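Local coordinates for possible substrate binding protein of ABC transporter system (Rhodopseudomonas palustris, PDB 3N0X) that probably binds branched-chain amino acids or related small ligands and delivers them to an ABC transporter, as a periplasmic receptor of the leucine-binding protein family, at residues Ala88-Ala93 with Arg117-Thr122; Gln109-Lys114 with Asp332-Gln337. All coordinates share one frame; numbering follows the deposited sequence.

Interaction 1 of 2, residues Ala88-Ala93 with Arg117-Thr122; sequences ADLPVA and RYIFRT
Ile119 meets Leu90 and Ala93 where the outermost strand of the lobe's mixed sheet in this periplasmic binding protein packs against a covering helix. Helix 83-96 connects parallel strands 76-79 and 100-102, a beta-alpha-beta crossover, and strand 119-121 lies next to 100-102 at the margin of the same sheet. The contact illustrates how a helix packs on a sheet face through apolar side chains: no hydrogen bond joins the two segments directly. Ile119 gives up the most surface: its CG1 lies anti to the carbonyl carbon (chi1 -51°), and the branch ends with CD1 3.7 Å from Leu90 CD2. The two side chains cross at about a right angle, and CG2 of Ile119 also approaches Leu90 CD2. Ala93 also points its methyl at the strand, and CB sits 3.8 Å from Ile119 CD1. One turn of helix thus supplies both groups around a single methyl. Leu100 and Val102, on the neighbouring strand, continue this apolar layer. Tyr118, just before the strand, completes the contact: its CB is 4.0 Å from Ala93 CB, while Ala93 O stands over one face of the Tyr118 ring, offset toward its rim.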
loop_
_atom_site.group_PDB
_atom_site.type_symbol
_atom_site.label_atom_id
_atom_site.label_comp_id
_atom_site.label_asym_id
_atom_site.label_seq_id
_atom_site.Cartn_x
_atom_site.Cartn_y
_atom_site.Cartn_z
ATOM N N ALA A 88 12.088 -12.964 -0.651
ATOM C CA ALA A 88 13.083 -13.926 -0.211
ATOM C C ALA A 88 12.631 -14.686 1.023
ATOM O O ALA A 88 13.024 -15.836 1.232
ATOM C CB ALA A 88 14.434 -13.245 0.099
ATOM N N ASP A 89 11.828 -14.029 1.845
ATOM C CA ASP A 89 11.364 -14.618 3.093
ATOM C C ASP A 89 10.217 -15.624 2.947
ATOM O O ASP A 89 9.994 -16.409 3.856
ATOM C CB ASP A 89 10.893 -13.532 4.058
ATOM C CG ASP A 89 11.995 -12.664 4.566
ATOM O OD1 ASP A 89 13.181 -13.033 4.422
ATOM O OD2 ASP A 89 11.651 -11.545 5.044
ATOM N N LEU A 90 9.472 -15.576 1.840
ATOM C CA LEU A 90 8.260 -16.390 1.763
ATOM C C LEU A 90 8.546 -17.898 1.978
ATOM O O LEU A 90 7.837 -18.556 2.722
ATOM C CB LEU A 90 7.501 -16.151 0.458
ATOM C CG LEU A 90 7.242 -14.687 0.116
ATOM C CD1 LEU A 90 6.436 -14.626 -1.212
ATOM C CD2 LEU A 90 6.521 -13.925 1.205
ATOM N N PRO A 91 9.612 -18.447 1.348
ATOM C CA PRO A 91 9.889 -19.878 1.538
ATOM C C PRO A 91 10.263 -20.245 2.971
ATOM O O PRO A 91 10.100 -21.404 3.369
ATOM C CB PRO A 91 11.083 -20.145 0.582
ATOM C CG PRO A 91 11.052 -19.049 -0.349
ATOM C CD PRO A 91 10.452 -17.875 0.292
ATOM N N VAL A 92 10.752 -19.275 3.742
ATOM C CA VAL A 92 11.086 -19.510 5.151
ATOM C C VAL A 92 9.830 -19.795 5.982
ATOM O O VAL A 92 9.826 -20.651 6.868
ATOM C CB VAL A 92 11.883 -18.323 5.735
ATOM C CG1 VAL A 92 12.238 -18.580 7.185
ATOM C CG2 VAL A 92 13.137 -18.078 4.874
ATOM N N ALA A 93 8.760 -19.068 5.684
ATOM C CA ALA A 93 7.492 -19.341 6.330
ATOM C C ALA A 93 7.031 -20.770 6.067
ATOM O O ALA A 93 6.650 -21.490 6.985
ATOM C CB ALA A 93 6.415 -18.327 5.872
ATOM N N ARG A 117 0.839 -20.993 0.974
ATOM C CA ARG A 117 -0.291 -21.022 1.900
ATOM C C ARG A 117 -0.055 -20.375 3.270
ATOM O O ARG A 117 -1.004 -20.073 3.974
ATOM C CB ARG A 117 -0.790 -22.465 2.094
ATOM C CG ARG A 117 0.199 -23.354 2.814
ATOM C CD ARG A 117 -0.115 -24.809 2.650
ATOM N NE ARG A 117 -1.399 -25.136 3.266
ATOM C CZ ARG A 117 -1.567 -25.435 4.547
ATOM N NH1 ARG A 117 -0.530 -25.500 5.377
ATOM N NH2 ARG A 117 -2.787 -25.682 5.016
ATOM N N TYR A 118 1.201 -20.201 3.657
ATOM C CA TYR A 118 1.554 -19.590 4.946
ATOM C C TYR A 118 1.631 -18.057 4.881
ATOM O O TYR A 118 1.848 -17.401 5.899
ATOM C CB TYR A 118 2.912 -20.150 5.421
ATOM C CG TYR A 118 2.814 -21.656 5.687
ATOM C CD1 TYR A 118 2.347 -22.130 6.889
ATOM C CD2 TYR A 118 3.184 -22.578 4.725
ATOM C CE1 TYR A 118 2.211 -23.479 7.141
ATOM C CE2 TYR A 118 3.043 -23.931 4.960
ATOM C CZ TYR A 118 2.558 -24.391 6.175
ATOM O OH TYR A 118 2.405 -25.742 6.473
ATOM N N ILE A 119 1.460 -17.518 3.689
ATOM C CA ILE A 119 1.571 -16.081 3.426
ATOM C C ILE A 119 0.193 -15.411 3.401
ATOM O O ILE A 119 -0.703 -15.814 2.650
ATOM C CB ILE A 119 2.306 -15.814 2.070
ATOM C CG1 ILE A 119 3.629 -16.565 1.978
ATOM C CG2 ILE A 119 2.494 -14.275 1.831
ATOM C CD1 ILE A 119 4.557 -16.391 3.156
ATOM N N PHE A 120 0.043 -14.391 4.253
ATOM C CA PHE A 120 -1.085 -13.479 4.214
ATOM C C PHE A 120 -0.502 -12.078 4.013
ATOM O O PHE A 120 0.686 -11.839 4.192
ATOM C CB PHE A 120 -1.925 -13.536 5.481
ATOM C CG PHE A 120 -2.717 -14.812 5.650
ATOM C CD1 PHE A 120 -2.084 -16.005 6.049
ATOM C CD2 PHE A 120 -4.054 -14.853 5.342
ATOM C CE1 PHE A 120 -2.824 -17.167 6.189
ATOM C CE2 PHE A 120 -4.783 -16.007 5.496
ATOM C CZ PHE A 120 -4.175 -17.161 5.906
ATOM N N ARG A 121 -1.334 -11.140 3.591
ATOM C CA ARG A 121 -0.846 -9.772 3.384
ATOM C C ARG A 121 -1.883 -8.757 3.794
ATOM O O ARG A 121 -2.966 -8.725 3.226
ATOM C CB ARG A 121 -0.443 -9.521 1.929
ATOM C CG ARG A 121 -0.051 -8.045 1.724
ATOM C CD ARG A 121 0.916 -7.780 0.654
ATOM N NE ARG A 121 0.537 -8.325 -0.648
ATOM C CZ ARG A 121 1.369 -8.294 -1.698
ATOM N NH1 ARG A 121 2.531 -7.731 -1.576
ATOM N NH2 ARG A 121 1.039 -8.861 -2.857
ATOM N N THR A 122 -1.502 -7.875 4.733
ATOM C CA THR A 122 -2.313 -6.711 5.083
ATOM C C THR A 122 -1.986 -5.468 4.217
ATOM O O THR A 122 -2.885 -4.664 3.971
ATOM C CB THR A 122 -2.187 -6.363 6.564
ATOM O OG1 THR A 122 -0.802 -6.197 6.909
ATOM C CG2 THR A 122 -2.800 -7.427 7.423
#

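Interaction 2 of 2, residues Gln109-Lys114 with Asp332-Gln337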
loop_
_atom_site.group_PDB
_atom_site.type_symbol
_atom_site.label_atom_id
_atom_site.label_comp_id
_atom_site.label_asym_id
_atom_site.label_seq_id
_atom_site.Cartn_x
_atom_site.Cartn_y
_atom_site.Cartn_z
ATOM N N GLN A 109 3.777 -10.128 -6.790
ATOM C CA GLN A 109 4.177 -11.546 -6.836
ATOM C C GLN A 109 4.045 -12.257 -5.478
ATOM O O GLN A 109 3.930 -13.492 -5.449
ATOM C CB GLN A 109 5.620 -11.683 -7.387
ATOM C CG GLN A 109 5.817 -11.145 -8.831
ATOM C CD GLN A 109 5.804 -9.563 -8.970
ATOM O OE1 GLN A 109 5.966 -8.799 -7.980
ATOM N NE2 GLN A 109 5.593 -9.082 -10.222
ATOM N N ILE A 110 4.049 -11.497 -4.379
ATOM C CA ILE A 110 3.946 -12.053 -3.046
ATOM C C ILE A 110 2.644 -12.813 -2.858
ATOM O O ILE A 110 2.634 -13.825 -2.156
ATOM C CB ILE A 110 4.148 -10.958 -1.993
ATOM C CG1 ILE A 110 5.602 -10.486 -2.060
ATOM C CG2 ILE A 110 3.725 -11.420 -0.570
ATOM C CD1 ILE A 110 5.914 -9.210 -1.217
ATOM N N THR A 111 1.564 -12.327 -3.456
ATOM C CA THR A 111 0.290 -13.033 -3.416
ATOM C C THR A 111 -0.049 -13.648 -4.790
ATOM O O THR A 111 -1.210 -14.048 -5.038
ATOM C CB THR A 111 -0.858 -12.142 -2.950
ATOM O OG1 THR A 111 -0.836 -10.890 -3.667
ATOM C CG2 THR A 111 -0.764 -11.877 -1.432
ATOM N N GLY A 112 0.955 -13.744 -5.645
ATOM C CA GLY A 112 0.796 -14.291 -6.973
ATOM C C GLY A 112 1.680 -15.500 -7.193
ATOM O O GLY A 112 1.567 -16.499 -6.499
ATOM N N GLU A 113 2.603 -15.359 -8.142
ATOM C CA GLU A 113 3.456 -16.450 -8.593
ATOM C C GLU A 113 4.338 -17.022 -7.492
ATOM O O GLU A 113 4.692 -18.200 -7.537
ATOM C CB GLU A 113 4.368 -15.948 -9.739
ATOM C CG GLU A 113 3.619 -15.593 -11.034
ATOM N N LYS A 114 4.683 -16.191 -6.503
ATOM C CA LYS A 114 5.630 -16.606 -5.461
ATOM C C LYS A 114 4.951 -16.903 -4.130
ATOM O O LYS A 114 5.602 -17.189 -3.124
ATOM C CB LYS A 114 6.688 -15.516 -5.259
ATOM C CG LYS A 114 7.526 -15.270 -6.495
ATOM C CD LYS A 114 8.312 -16.458 -6.903
ATOM C CE LYS A 114 9.018 -16.252 -8.235
ATOM N NZ LYS A 114 9.657 -17.538 -8.674
ATOM N N ASP A 332 -6.142 -16.121 -2.228
ATOM C CA ASP A 332 -4.738 -15.626 -2.283
ATOM C C ASP A 332 -4.247 -14.921 -1.029
ATOM O O ASP A 332 -3.101 -14.438 -0.982
ATOM C CB ASP A 332 -4.505 -14.722 -3.522
ATOM C CG ASP A 332 -5.308 -13.445 -3.501
ATOM O OD1 ASP A 332 -6.145 -13.278 -2.586
ATOM O OD2 ASP A 332 -5.083 -12.601 -4.424
ATOM N N HIS A 333 -5.105 -14.929 -0.012
ATOM C CA HIS A 333 -4.779 -14.367 1.304
ATOM C C HIS A 333 -4.410 -12.883 1.291
ATOM O O HIS A 333 -3.787 -12.403 2.225
ATOM C CB HIS A 333 -3.622 -15.134 1.950
ATOM C CG HIS A 333 -3.893 -16.585 2.193
ATOM N ND1 HIS A 333 -2.921 -17.424 2.703
ATOM C CD2 HIS A 333 -5.010 -17.334 2.035
ATOM C CE1 HIS A 333 -3.439 -18.634 2.861
ATOM N NE2 HIS A 333 -4.696 -18.617 2.443
ATOM N N GLN A 334 -4.812 -12.164 0.250
ATOM C CA GLN A 334 -4.588 -10.710 0.154
ATOM C C GLN A 334 -5.717 -9.988 0.876
ATOM O O GLN A 334 -6.894 -10.317 0.696
ATOM C CB GLN A 334 -4.603 -10.274 -1.303
ATOM C CG GLN A 334 -4.558 -8.768 -1.514
ATOM C CD GLN A 334 -3.258 -8.120 -1.006
ATOM O OE1 GLN A 334 -2.175 -8.577 -1.342
ATOM N NE2 GLN A 334 -3.370 -7.068 -0.164
ATOM N N ALA A 335 -5.360 -9.028 1.722
ATOM C CA ALA A 335 -6.368 -8.173 2.340
ATOM C C ALA A 335 -6.993 -7.268 1.282
ATOM O O ALA A 335 -6.354 -6.348 0.789
ATOM C CB ALA A 335 -5.772 -7.323 3.478
ATOM N N LEU A 336 -8.277 -7.485 1.036
ATOM C CA LEU A 336 -9.078 -6.522 0.309
ATOM C C LEU A 336 -9.385 -5.367 1.272
ATOM O O LEU A 336 -9.543 -5.569 2.462
ATOM C CB LEU A 336 -10.337 -7.163 -0.196
ATOM C CG LEU A 336 -10.077 -8.357 -1.137
ATOM C CD1 LEU A 336 -11.443 -8.821 -1.667
ATOM C CD2 LEU A 336 -9.077 -8.027 -2.274
ATOM N N GLN A 337 -9.439 -4.159 0.737
ATOM C CA GLN A 337 -9.514 -2.965 1.559
ATOM C C GLN A 337 -9.991 -1.802 0.710
ATOM O O GLN A 337 -9.861 -1.800 -0.511
ATOM C CB GLN A 337 -8.132 -2.678 2.169
ATOM C CG GLN A 337 -6.983 -2.511 1.128
ATOM C CD GLN A 337 -5.644 -2.523 1.777
ATOM O OE1 GLN A 337 -5.170 -1.473 2.231
ATOM N NE2 GLN A 337 -5.033 -3.722 1.883
HETATM O O HOH W 1 -3.428 -10.351 -4.428
HETATM O O HOH W 2 -3.279 -13.055 -6.364
#
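The carboxylate oxygen OD2 of Asp332 takes hydrogen bonds from two waters, which tie it to Thr111, and also forms a salt bridge with Arg329. This is a water-mediated join between the loop linking strands 100-102 and 119-121 of the alpha/beta lobe and the entry to strand 335-345, part of the antiparallel sheet, in a periplasmic binding protein fold. One water lies 2.8 Å from Asp332 OD2 and 2.8 Å from Thr111 OG1; the other donates to Asp332 OD2 and, at 2.7 Å, to the carbonyl Thr111 O. Hydroxyl and carbonyl of one residue are therefore both bridged to a single carboxylate oxygen. Direct contact is looser: Thr111 CG2, anti to its own carbonyl carbon, comes within 3.5 Å of Asp332 O and also nears Gln334 OE1. Arg121 spans the join, its NE bonding to Gln334 OE1 and its NH2 to Thr111 OG1. In Gln334, bent at chi2 (64°), NE2 donates to Ala335 O, with Gly123 O as a further partner. A leucine in its place, lacking both amide atoms, would probably leave Arg121 NE without its acceptor here and Ala335 O held less firmly. That carbonyl is gripped from opposite faces of its plane, since Gln337 NE2 donates from the face across from Gln334 NE2, at 3.1 Å from Ala335 O.

Interactions 1 and 2 have centres 10 Å apart on the same side of the chain's centre, and their segments alternate along the chain: 88-93, 109-114, 117-122, then 332-337. A single passage from helix 83-96 through strand 100-102 and the following loop to strand 119-121 thus serves both, whereas the last segment returns more than 200 residues later. Strand 119-121 is the shared element, with one side against the helix and its backbone bonded to His333 and Ala335. Ile119 O accepts from His333 ND1 at 2.7 Å, and Leu90 CD1 packs on Lys114 O. The principle is that a strand outermost in one sheet can join sequence-distant parts through its backbone, here the six-stranded mixed sheet and the antiparallel sheet built around 335-345.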